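Local coordinates for DNA processing protein DprA (PDB 3UQZ) that helps load the RecA recombinase onto single-stranded DNA during natural transformation and binds that DNA cooperatively, protecting it from nucleases, at residues P72-S75 / Y81-D84; D102-P107 / L189-Y194; A110-R115 / I232-A237; V137-L142 / A213-G218; I162-T167 / N209-G214. All coordinates share one frame; numbering follows the deposited sequence.

Contact 1: residues P72-S75 / Y81-D84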
# COMPACT_ATOMS: atom_id res chain seq x y z
N PRO A 72 -37.59 20.33 3.65
CA PRO A 72 -36.95 21.51 3.04
C PRO A 72 -35.94 21.14 1.95
O PRO A 72 -35.60 19.96 1.80
CB PRO A 72 -36.28 22.21 4.24
CG PRO A 72 -36.08 21.15 5.23
CD PRO A 72 -37.22 20.19 5.07
N SER A 73 -35.48 22.14 1.18
CA SER A 73 -34.55 21.91 0.08
C SER A 73 -33.71 23.13 -0.23
O SER A 73 -33.92 24.20 0.33
CB SER A 73 -35.32 21.46 -1.17
OG SER A 73 -36.35 22.38 -1.51
N PHE A 74 -32.72 22.94 -1.11
CA PHE A 74 -31.83 23.96 -1.67
C PHE A 74 -31.36 23.48 -3.03
O PHE A 74 -31.29 22.27 -3.27
CB PHE A 74 -30.66 24.31 -0.73
CG PHE A 74 -29.61 23.23 -0.51
CD1 PHE A 74 -28.45 23.20 -1.28
CD2 PHE A 74 -29.78 22.26 0.48
CE1 PHE A 74 -27.50 22.19 -1.10
CE2 PHE A 74 -28.82 21.26 0.67
CZ PHE A 74 -27.68 21.23 -0.12
N SER A 75 -31.10 24.42 -3.96
CA SER A 75 -30.69 24.09 -5.32
C SER A 75 -29.33 24.69 -5.65
O SER A 75 -28.82 25.51 -4.88
CB SER A 75 -31.73 24.59 -6.32
OG SER A 75 -31.74 26.01 -6.41
N TYR A 81 -25.43 26.29 -1.47
CA TYR A 81 -24.93 25.15 -2.23
C TYR A 81 -23.38 25.14 -2.19
O TYR A 81 -22.77 26.15 -2.57
CB TYR A 81 -25.47 25.18 -3.68
CG TYR A 81 -25.30 23.87 -4.42
CD1 TYR A 81 -26.34 22.96 -4.52
CD2 TYR A 81 -24.10 23.57 -5.07
CE1 TYR A 81 -26.20 21.78 -5.25
CE2 TYR A 81 -23.94 22.38 -5.78
CZ TYR A 81 -25.00 21.49 -5.87
OH TYR A 81 -24.84 20.33 -6.58
N PRO A 82 -22.75 24.05 -1.66
CA PRO A 82 -21.28 24.02 -1.55
C PRO A 82 -20.54 24.00 -2.89
O PRO A 82 -20.88 23.22 -3.78
CB PRO A 82 -20.98 22.82 -0.66
CG PRO A 82 -22.17 21.99 -0.72
CD PRO A 82 -23.36 22.81 -1.12
N TRP A 83 -19.53 24.87 -3.01
CA TRP A 83 -18.73 25.08 -4.21
C TRP A 83 -17.99 23.87 -4.71
O TRP A 83 -17.84 23.74 -5.92
CB TRP A 83 -17.80 26.29 -4.03
CG TRP A 83 -18.47 27.64 -4.05
CD1 TRP A 83 -19.80 27.90 -4.22
CD2 TRP A 83 -17.83 28.91 -3.90
NE1 TRP A 83 -20.03 29.25 -4.17
CE2 TRP A 83 -18.84 29.90 -3.99
CE3 TRP A 83 -16.50 29.32 -3.72
CZ2 TRP A 83 -18.55 31.27 -3.92
CZ3 TRP A 83 -16.21 30.68 -3.66
CH2 TRP A 83 -17.23 31.63 -3.76
N ASP A 84 -17.53 22.98 -3.82
CA ASP A 84 -16.83 21.76 -4.25
C ASP A 84 -17.77 20.83 -5.00
O ASP A 84 -17.36 20.25 -6.01
CB ASP A 84 -16.21 21.03 -3.05
CG ASP A 84 -14.97 21.69 -2.47
OD1 ASP A 84 -14.05 22.04 -3.26
OD2 ASP A 84 -14.89 21.81 -1.23

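Contact 2: residues D102-P107 / L189-Y194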
# COMPACT_ATOMS: atom_id res chain seq x y z
N ASP A 102 -25.62 23.93 8.43
CA ASP A 102 -24.34 24.52 8.83
C ASP A 102 -23.16 23.56 8.65
O ASP A 102 -22.03 24.02 8.43
CB ASP A 102 -24.39 25.07 10.26
CG ASP A 102 -25.24 26.32 10.42
OD1 ASP A 102 -25.37 27.09 9.43
OD2 ASP A 102 -25.75 26.55 11.54
N LEU A 103 -23.43 22.25 8.69
CA LEU A 103 -22.44 21.19 8.51
C LEU A 103 -21.78 21.26 7.13
O LEU A 103 -20.64 20.83 6.99
CB LEU A 103 -23.07 19.81 8.75
CG LEU A 103 -23.08 19.31 10.21
CD1 LEU A 103 -24.19 19.94 11.00
CD2 LEU A 103 -23.35 17.84 10.25
N LEU A 104 -22.46 21.89 6.14
CA LEU A 104 -21.93 22.07 4.78
C LEU A 104 -20.85 23.16 4.75
O LEU A 104 -20.17 23.30 3.73
CB LEU A 104 -23.05 22.43 3.78
CG LEU A 104 -24.17 21.42 3.52
CD1 LEU A 104 -25.23 22.03 2.60
CD2 LEU A 104 -23.62 20.12 2.89
N LYS A 105 -20.71 23.95 5.84
CA LYS A 105 -19.73 25.05 5.92
C LYS A 105 -18.36 24.58 6.43
O LYS A 105 -17.37 25.31 6.33
CB LYS A 105 -20.26 26.20 6.80
CG LYS A 105 -21.49 26.92 6.24
CD LYS A 105 -22.05 27.90 7.26
CE LYS A 105 -23.44 28.38 6.92
NZ LYS A 105 -24.05 29.14 8.04
N PHE A 106 -18.30 23.35 6.95
CA PHE A 106 -17.10 22.77 7.54
C PHE A 106 -16.27 21.91 6.59
O PHE A 106 -16.84 21.38 5.61
CB PHE A 106 -17.50 21.95 8.77
CG PHE A 106 -17.95 22.77 9.94
CD1 PHE A 106 -17.04 23.50 10.69
CD2 PHE A 106 -19.30 22.82 10.29
CE1 PHE A 106 -17.47 24.24 11.80
CE2 PHE A 106 -19.72 23.56 11.39
CZ PHE A 106 -18.80 24.25 12.15
N PRO A 107 -14.96 21.67 6.89
CA PRO A 107 -14.17 20.75 6.04
C PRO A 107 -14.72 19.33 6.18
O PRO A 107 -15.05 18.90 7.29
CB PRO A 107 -12.75 20.89 6.58
CG PRO A 107 -12.76 22.18 7.39
CD PRO A 107 -14.12 22.19 7.99
N LEU A 189 -27.01 16.16 9.69
CA LEU A 189 -27.59 16.47 8.38
C LEU A 189 -27.73 15.22 7.47
O LEU A 189 -26.77 14.46 7.30
CB LEU A 189 -26.75 17.55 7.69
CG LEU A 189 -27.16 18.03 6.29
CD1 LEU A 189 -28.52 18.74 6.29
CD2 LEU A 189 -26.08 18.93 5.71
N VAL A 190 -28.93 15.03 6.89
CA VAL A 190 -29.22 13.95 5.95
C VAL A 190 -29.59 14.63 4.64
O VAL A 190 -30.45 15.51 4.63
CB VAL A 190 -30.35 12.97 6.39
CG1 VAL A 190 -30.45 11.78 5.43
CG2 VAL A 190 -30.15 12.47 7.81
N LEU A 191 -28.92 14.25 3.54
CA LEU A 191 -29.19 14.80 2.21
C LEU A 191 -29.77 13.73 1.28
O LEU A 191 -29.43 12.53 1.40
CB LEU A 191 -27.92 15.40 1.59
CG LEU A 191 -27.28 16.60 2.28
CD1 LEU A 191 -25.86 16.83 1.75
CD2 LEU A 191 -28.13 17.88 2.12
N SER A 192 -30.63 14.16 0.34
CA SER A 192 -31.26 13.27 -0.66
C SER A 192 -31.70 14.03 -1.91
O SER A 192 -32.14 15.17 -1.82
CB SER A 192 -32.46 12.54 -0.05
OG SER A 192 -32.94 11.54 -0.94
N GLU A 193 -31.60 13.39 -3.07
CA GLU A 193 -32.04 13.94 -4.35
C GLU A 193 -33.48 13.47 -4.61
O GLU A 193 -34.13 14.00 -5.50
CB GLU A 193 -31.15 13.40 -5.48
CG GLU A 193 -30.18 14.41 -6.06
CD GLU A 193 -29.40 13.90 -7.25
OE1 GLU A 193 -29.07 14.72 -8.13
OE2 GLU A 193 -29.16 12.67 -7.33
N TYR A 194 -33.94 12.47 -3.84
CA TYR A 194 -35.23 11.81 -3.97
C TYR A 194 -36.32 12.38 -3.09
O TYR A 194 -36.09 12.72 -1.93
CB TYR A 194 -35.05 10.29 -3.78
CG TYR A 194 -33.86 9.78 -4.57
CD1 TYR A 194 -33.91 9.70 -5.96
CD2 TYR A 194 -32.65 9.51 -3.95
CE1 TYR A 194 -32.79 9.34 -6.71
CE2 TYR A 194 -31.52 9.13 -4.68
CZ TYR A 194 -31.60 9.04 -6.06
OH TYR A 194 -30.50 8.70 -6.79

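Contact 3: residues A110-R115 / I232-A237. With SO4 (sulfate ion), chain D.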
# COMPACT_ATOMS: atom_id res chain seq x y z
N ALA A 110 -14.93 12.06 2.90
CA ALA A 110 -15.80 10.94 2.59
C ALA A 110 -15.18 9.63 3.13
O ALA A 110 -13.97 9.53 3.28
CB ALA A 110 -16.00 10.84 1.09
N VAL A 111 -16.04 8.66 3.50
CA VAL A 111 -15.64 7.35 4.01
C VAL A 111 -16.50 6.31 3.30
O VAL A 111 -17.73 6.34 3.41
CB VAL A 111 -15.66 7.18 5.55
CG1 VAL A 111 -15.09 5.83 5.97
CG2 VAL A 111 -14.90 8.31 6.26
N VAL A 112 -15.86 5.44 2.51
CA VAL A 112 -16.56 4.41 1.72
C VAL A 112 -15.96 3.03 1.96
O VAL A 112 -14.80 2.93 2.38
CB VAL A 112 -16.69 4.75 0.19
CG1 VAL A 112 -17.51 6.01 -0.04
CG2 VAL A 112 -15.35 4.86 -0.51
N GLY A 113 -16.74 1.99 1.70
CA GLY A 113 -16.30 0.62 1.86
C GLY A 113 -17.38 -0.44 1.83
O GLY A 113 -18.56 -0.13 1.68
N SER A 114 -16.96 -1.69 2.01
CA SER A 114 -17.77 -2.91 1.97
C SER A 114 -19.04 -2.85 2.78
O SER A 114 -19.02 -2.45 3.95
CB SER A 114 -16.93 -4.11 2.41
OG SER A 114 -17.47 -5.34 1.96
N ARG A 115 -20.16 -3.28 2.16
CA ARG A 115 -21.49 -3.39 2.77
C ARG A 115 -21.43 -4.57 3.77
O ARG A 115 -22.01 -4.50 4.85
CB ARG A 115 -22.58 -3.63 1.69
CG ARG A 115 -23.54 -2.47 1.42
CD ARG A 115 -23.06 -1.45 0.35
NE ARG A 115 -24.19 -0.71 -0.23
CZ ARG A 115 -24.13 0.49 -0.82
NH1 ARG A 115 -22.98 1.14 -0.92
NH2 ARG A 115 -25.22 1.05 -1.31
N ILE A 232 -15.44 1.96 -7.48
CA ILE A 232 -16.03 2.80 -8.53
C ILE A 232 -16.09 4.27 -8.07
O ILE A 232 -15.70 5.16 -8.82
CB ILE A 232 -17.38 2.21 -9.04
CG1 ILE A 232 -17.15 0.90 -9.83
CG2 ILE A 232 -18.16 3.22 -9.90
CD1 ILE A 232 -18.35 -0.07 -9.92
N THR A 233 -16.52 4.50 -6.81
CA THR A 233 -16.61 5.82 -6.16
C THR A 233 -15.21 6.47 -6.12
O THR A 233 -15.08 7.65 -6.44
CB THR A 233 -17.24 5.67 -4.75
OG1 THR A 233 -18.50 5.02 -4.86
CG2 THR A 233 -17.43 6.99 -4.04
N CYS A 234 -14.17 5.70 -5.75
CA CYS A 234 -12.78 6.16 -5.64
C CYS A 234 -12.13 6.43 -6.98
O CYS A 234 -11.42 7.43 -7.14
CB CYS A 234 -11.95 5.19 -4.81
SG CYS A 234 -12.45 5.11 -3.07
N GLU A 235 -12.39 5.56 -7.96
CA GLU A 235 -11.88 5.74 -9.31
C GLU A 235 -12.47 7.02 -9.92
O GLU A 235 -11.72 7.81 -10.50
CB GLU A 235 -12.13 4.49 -10.17
CG GLU A 235 -11.23 3.32 -9.79
CD GLU A 235 -11.36 2.03 -10.60
OE1 GLU A 235 -12.50 1.67 -10.99
OE2 GLU A 235 -10.33 1.36 -10.80
N ARG A 236 -13.78 7.27 -9.71
CA ARG A 236 -14.43 8.50 -10.19
C ARG A 236 -13.97 9.73 -9.37
O ARG A 236 -13.84 10.82 -9.93
CB ARG A 236 -15.96 8.34 -10.23
CG ARG A 236 -16.73 9.50 -10.92
CD ARG A 236 -16.68 9.42 -12.45
NE ARG A 236 -17.28 10.59 -13.09
CZ ARG A 236 -16.61 11.66 -13.48
NH1 ARG A 236 -15.30 11.74 -13.30
NH2 ARG A 236 -17.24 12.67 -14.06
N ALA A 237 -13.68 9.56 -8.05
CA ALA A 237 -13.17 10.64 -7.19
C ALA A 237 -11.77 11.08 -7.66
O ALA A 237 -11.47 12.27 -7.63
CB ALA A 237 -13.13 10.21 -5.73
S SO4 D . -19.84 -2.69 -1.95
O1 SO4 D . -20.83 -1.66 -2.27
O2 SO4 D . -19.76 -3.65 -3.07
O3 SO4 D . -18.54 -2.05 -1.74
O4 SO4 D . -20.23 -3.39 -0.74

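Contact 4: residues V137-L142 / A213-G218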
# COMPACT_ATOMS: atom_id res chain seq x y z
N VAL A 137 -15.69 16.73 9.02
CA VAL A 137 -17.06 16.21 9.02
C VAL A 137 -17.01 14.89 8.22
O VAL A 137 -16.47 14.87 7.10
CB VAL A 137 -18.09 17.22 8.40
CG1 VAL A 137 -19.48 16.60 8.28
CG2 VAL A 137 -18.14 18.50 9.21
N ILE A 138 -17.53 13.82 8.81
CA ILE A 138 -17.54 12.50 8.18
C ILE A 138 -18.74 12.37 7.26
O ILE A 138 -19.90 12.34 7.73
CB ILE A 138 -17.43 11.35 9.23
CG1 ILE A 138 -16.20 11.49 10.18
CG2 ILE A 138 -17.52 9.95 8.59
CD1 ILE A 138 -14.82 11.73 9.56
N VAL A 139 -18.48 12.32 5.94
CA VAL A 139 -19.54 12.18 4.95
C VAL A 139 -19.60 10.73 4.48
O VAL A 139 -18.59 10.19 4.03
CB VAL A 139 -19.41 13.17 3.77
CG1 VAL A 139 -20.62 13.07 2.85
CG2 VAL A 139 -19.23 14.60 4.27
N SER A 140 -20.77 10.08 4.62
CA SER A 140 -20.98 8.70 4.20
C SER A 140 -22.44 8.46 3.80
O SER A 140 -23.25 9.38 3.91
CB SER A 140 -20.50 7.72 5.25
OG SER A 140 -20.18 6.48 4.64
N GLY A 141 -22.77 7.27 3.32
CA GLY A 141 -24.09 6.95 2.78
C GLY A 141 -25.05 6.09 3.56
O GLY A 141 -26.03 5.60 2.99
N LEU A 142 -24.81 5.92 4.86
CA LEU A 142 -25.71 5.17 5.76
C LEU A 142 -25.91 3.67 5.43
O LEU A 142 -26.79 3.03 6.01
CB LEU A 142 -27.06 5.91 5.88
CG LEU A 142 -27.68 6.16 7.24
CD1 LEU A 142 -26.66 6.18 8.37
CD2 LEU A 142 -28.43 7.45 7.21
N ALA A 213 -18.68 11.73 -2.78
CA ALA A 213 -17.35 12.09 -3.25
C ALA A 213 -17.25 13.58 -3.58
O ALA A 213 -16.33 14.24 -3.09
CB ALA A 213 -16.99 11.26 -4.47
N GLY A 214 -18.22 14.11 -4.33
CA GLY A 214 -18.29 15.51 -4.76
C GLY A 214 -18.28 16.55 -3.66
O GLY A 214 -17.69 17.63 -3.83
N LEU A 215 -18.91 16.23 -2.53
CA LEU A 215 -19.00 17.08 -1.35
C LEU A 215 -17.62 17.30 -0.68
O LEU A 215 -17.42 18.33 -0.04
CB LEU A 215 -19.92 16.37 -0.34
CG LEU A 215 -21.14 17.08 0.27
CD1 LEU A 215 -21.65 18.23 -0.57
CD2 LEU A 215 -22.25 16.09 0.54
N CYS A 216 -16.70 16.33 -0.81
CA CYS A 216 -15.41 16.31 -0.11
C CYS A 216 -14.14 16.48 -0.94
O CYS A 216 -14.12 16.19 -2.13
CB CYS A 216 -15.32 15.07 0.77
SG CYS A 216 -16.92 14.53 1.44
N ARG A 217 -13.05 16.92 -0.27
CA ARG A 217 -11.72 17.11 -0.87
C ARG A 217 -10.89 15.81 -0.85
O ARG A 217 -9.88 15.71 -1.55
CB ARG A 217 -10.96 18.25 -0.17
CG ARG A 217 -11.70 19.59 -0.15
CD ARG A 217 -11.41 20.43 -1.37
NE ARG A 217 -10.61 21.62 -1.03
CZ ARG A 217 -11.11 22.80 -0.68
NH1 ARG A 217 -12.43 22.97 -0.60
NH2 ARG A 217 -10.30 23.81 -0.40
N GLY A 218 -11.35 14.83 -0.06
CA GLY A 218 -10.73 13.51 0.07
C GLY A 218 -11.72 12.41 0.39
O GLY A 218 -12.75 12.65 1.01

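Contact 5: residues I162-T167 / N209-G214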
# COMPACT_ATOMS: atom_id res chain seq x y z
N ILE A 162 -22.46 13.74 7.98
CA ILE A 162 -23.44 13.99 6.92
C ILE A 162 -23.74 12.65 6.25
O ILE A 162 -22.81 11.95 5.86
CB ILE A 162 -23.00 15.06 5.86
CG1 ILE A 162 -22.77 16.44 6.49
CG2 ILE A 162 -24.01 15.15 4.69
CD1 ILE A 162 -22.06 17.44 5.59
N ALA A 163 -25.03 12.30 6.11
CA ALA A 163 -25.47 11.10 5.40
C ALA A 163 -26.13 11.48 4.06
O ALA A 163 -26.94 12.41 4.02
CB ALA A 163 -26.45 10.30 6.24
N VAL A 164 -25.74 10.80 2.98
CA VAL A 164 -26.31 11.00 1.64
C VAL A 164 -27.07 9.69 1.33
O VAL A 164 -26.44 8.63 1.25
CB VAL A 164 -25.24 11.38 0.57
CG1 VAL A 164 -25.87 11.74 -0.77
CG2 VAL A 164 -24.37 12.54 1.07
N ILE A 165 -28.40 9.73 1.28
CA ILE A 165 -29.20 8.53 1.08
C ILE A 165 -29.65 8.27 -0.37
O ILE A 165 -29.54 9.16 -1.22
CB ILE A 165 -30.37 8.45 2.10
CG1 ILE A 165 -31.30 9.69 2.01
CG2 ILE A 165 -29.83 8.24 3.53
CD1 ILE A 165 -32.63 9.59 2.78
N GLY A 166 -30.11 7.05 -0.62
CA GLY A 166 -30.62 6.61 -1.92
C GLY A 166 -32.12 6.36 -1.94
O GLY A 166 -32.62 5.61 -2.77
N THR A 167 -32.84 6.98 -0.99
CA THR A 167 -34.30 6.89 -0.82
C THR A 167 -34.85 8.28 -0.45
O THR A 167 -34.07 9.24 -0.32
CB THR A 167 -34.65 5.92 0.32
OG1 THR A 167 -34.32 6.50 1.57
CG2 THR A 167 -34.03 4.55 0.17
N ASN A 209 -23.50 8.11 -4.54
CA ASN A 209 -22.04 8.07 -4.33
C ASN A 209 -21.28 9.24 -4.95
O ASN A 209 -20.28 9.68 -4.38
CB ASN A 209 -21.46 6.75 -4.80
CG ASN A 209 -21.86 5.57 -3.96
OD1 ASN A 209 -22.08 5.66 -2.74
ND2 ASN A 209 -21.93 4.41 -4.59
N ARG A 210 -21.76 9.73 -6.10
CA ARG A 210 -21.23 10.88 -6.83
C ARG A 210 -21.26 12.14 -5.93
O ARG A 210 -20.29 12.91 -5.92
CB ARG A 210 -22.02 11.05 -8.14
CG ARG A 210 -22.41 12.48 -8.53
CD ARG A 210 -23.45 12.56 -9.64
NE ARG A 210 -24.74 12.06 -9.18
CZ ARG A 210 -25.85 12.79 -9.10
NH1 ARG A 210 -25.85 14.05 -9.50
NH2 ARG A 210 -26.96 12.25 -8.64
N ILE A 211 -22.35 12.30 -5.12
CA ILE A 211 -22.56 13.41 -4.17
C ILE A 211 -21.62 13.25 -2.97
O ILE A 211 -21.00 14.23 -2.58
CB ILE A 211 -24.06 13.54 -3.75
CG1 ILE A 211 -24.98 13.67 -4.98
CG2 ILE A 211 -24.27 14.71 -2.75
CD1 ILE A 211 -26.47 13.40 -4.71
N ILE A 212 -21.52 12.02 -2.38
CA ILE A 212 -20.62 11.71 -1.26
C ILE A 212 -19.20 12.17 -1.61
O ILE A 212 -18.60 12.93 -0.85
CB ILE A 212 -20.66 10.20 -0.86
CG1 ILE A 212 -22.04 9.79 -0.29
CG2 ILE A 212 -19.53 9.87 0.15
CD1 ILE A 212 -22.21 8.33 -0.10
N ALA A 213 -18.68 11.73 -2.78
CA ALA A 213 -17.35 12.09 -3.25
C ALA A 213 -17.25 13.58 -3.58
O ALA A 213 -16.33 14.24 -3.09
CB ALA A 213 -16.99 11.26 -4.47
N GLY A 214 -18.22 14.11 -4.33
CA GLY A 214 -18.29 15.51 -4.76
C GLY A 214 -18.28 16.55 -3.66
O GLY A 214 -17.69 17.63 -3.83

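Contact 1: residues P72-S75 / Y81-D84
This is a small, buried apolar contact in which Phe74 meets Tyr81 and Pro82 where the chain doubles back at one margin of the sheet. Phe74 belongs to strand 73-75, the outermost strand on that side within the chain. Tyr81 and Pro82 lie in the loop just before helix 83-86. Phe74 CE1 lies 3.7 Å from Tyr81 CD1, and the tyrosine atom sits at the edge of the phenylalanine ring, near its plane. The two side chains cross at about a right angle, but the rings are neither stacked nor T-shaped: their planes meet at 64° and their centroids are 6.0 Å apart. The same Phe74 CE1 also approaches Pro82 CD at 4.2 Å. Phe74 CB is directed at the other segment, and a chi1 of 68° brings CE1 to Tyr81 and Pro82. Tyr81 takes a second contact from the backbone, Ser75 O lying 3.6 Å from Tyr81 CD1. No hydrogen bond joins the two segments. The polar groups are held elsewhere: Tyr81 OH by Pro92 O, and Ser75 OG by Asn5 and the backbone of Leu77. Strand 73-75 pairs with strand 94-99, and Phe74 also packs on Leu95 and Tyr97. The arrangement is that of a short outer strand and its following loop, folded together at one edge of the Rossmann-like sheet.

Contact 2: residues D102-P107 / L189-Y194
The 3-10 segment 102-104 lies beside strand 189-192 with Leu103 CA and Leu189 CA 7.0 Å apart, and no backbone hydrogen bond links the two. Four leucines fill the gap. Leu189 is the main residue on the strand side. Leu104 reaches in from the 3-10 turn and touches both Leu189 and Leu191. Its CG is 3.8 Å from Leu189 CD2, and these two side chains meet at about a right angle. Leu189 has its CG anti to the backbone N (chi1 179°), which carries CD2 up to Leu104. One branch of Leu104 serves both strand residues: CD2 touches Leu189 and also lies 4.1 Å from Leu191 CD1. Leu103 meets Leu189 nearer its backbone, its CD2 4.3 Å from Leu189 CB. Ile162 of the next strand touches Leu103, Leu104 and Leu191, so the cluster continues along the sheet. The turn also carries a salt bridge of its own, Lys105 NZ to Asp102 OD1 at 2.8 Å. The lysine meets that oxygen from above the carboxylate plane. Across the contact, however, there is only aliphatic carbon and the backbone N of Leu189. Between these two segments the hold is by hydrophobic burial and fit, not by directional bonds.

Contact 3: residues A110-R115 / I232-A237
The contact belongs to the Rossmann-like core, where Val112 of the parallel strand 108-113 packs on Thr233 and Cys234 of helix 229-239. Val112 points at the helix and splits its two methyl groups between them. CG1 lies 4.1 Å from Thr233 CG2, and CG2 lies 3.9 Å from Cys234 SG. Thr233 has its methyl anti to the backbone N, turned to the strand. Its hydroxyl, OG1, is hydrogen-bonded to Gly229 O one turn earlier in the same helix. The touching surface is thus apolar, apart from the thiol, and no hydrogen bond crosses it. At its C-terminal end the strand leads on to Ser114 and Arg115, where a sulfate ion is bound. Arg115 N donates to sulfate O4 over 2.9 Å, with an angle of 158° at the hydrogen. The arginine chain bends at chi2 (88°) and passes alongside the ion, so that Arg115 CD comes 3.4 Å from sulfate O1. Its guanidinium makes no bond to the ion; Arg115 NH1 stays 3.8 Å from sulfate O1. Arg208 lies close to Arg115. The sulfate probably came from the crystallisation liquor, but its position shows that an anion can be bound here. Strand 218-222 is the neighbour of strand 108-113 and pairs with Val112 through Ile220 and Ala222. Val221 of that strand touches both Val112 and Cys234, while helix 204-215 meets Thr233 through Asn209 and helix 257-264 meets Cys234 through Leu262.

Contact 4: residues V137-L142 / A213-G218
Val139, Cys216 and Leu215 carry this contact, and Val139 has the largest area buried in it, ahead of Cys216 and Leu215. Val139 projects from strand 137-140 towards the end of helix 204-215. With CG1 anti to the backbone N (chi1 -174°), CG1 is turned to Leu215 and CG2 to Cys216. Val139 CG2 lies 3.7 Å from Cys216 SG. The same sulfur is 3.7 Å from Val139 CB, so it rests against one side of the valine rather than on a single methyl. Val139 CG1 is 4.1 Å from Leu215 CD2. The valine and leucine side chains cross at about a right angle. Cys216 lies just after the helix, and its N is still bonded to Ala213 O at 3.1 Å. The chain then continues into strand 218-222. No hydrogen bond runs between the two segments. The carbonyls of Gly214 and Cys216 instead receive hydrogen bonds from Arg242. Leu215 also touches Pro82, and Cys216 touches Ala110. Strand 137-140 runs between the parallel strands 108-113 and 161-164. Val139 faces helix 204-215 on one side of this sheet. Its neighbour Ile138 points away from that helix and packs on Ala154 of helix 146-157, so strand 137-140 has helices packed on both faces.

Contact 5: residues I162-T167 / N209-G214
Val164 points from its strand at helix 204-215 and is met there by Ile211 and Ile212, each in a different way. Ile212 lies alongside it: the two side chains slide past each other in opposite directions. Ile212 CG1 is 3.7 Å from Val164 CB and 3.9 Å from Val164 CG2, so one methylene of the isoleucine touches both the branch point and one methyl. Ile212 CB does not point straight at the strand, but with CG1 anti to the carbonyl carbon (chi1 -65°) the chain swings back to it. Ile211 comes in at a slant. Its branch point CB and its CG2 methyl meet the other methyl of the valine, with Val164 CG1 3.9 Å from Ile211 CG2 and equally far from Ile211 CB. The backbones come close here, 6.4 Å between Val164 CA and Ile212 CA. In a Rossmann-like fold, this helix belongs to the long crossover from one half of the parallel sheet to the other. It follows strand 189-192, passes over strands 161-164, 137-140 and 108-113, and leads into strand 218-222. Beside the apolar patch lies Arg210. Its guanidinium has Ile211 CG1 over one face, its NH2 forms a salt bridge with Glu193, and its NH1 is hydrogen-bonded to Asp90 O. Two residues after Val164, Gly166 O accepts a hydrogen bond from His204 ND1.

In the fold
All five contacts reach the same mixed sheet. Contact 5 is nearest the middle of the chain, its centre about 2 Å from the chain's centre. Contacts 4 and 5 use the same helix, 204-215, and their centres are about 7 Å apart. Contact 2 lies about 9 Å from each of them, centre to centre. Contacts 1 and 3 are on opposite sides of the chain's centre, about 22 Å between centres. Along the chain, contact 1 closes before the others open. Contacts 4 and 5 are nested within the loop closed by contact 3, and the segments of contact 2 alternate with those of contacts 3, 4 and 5. Distant parts of the sequence are thus gathered on one Rossmann-like core.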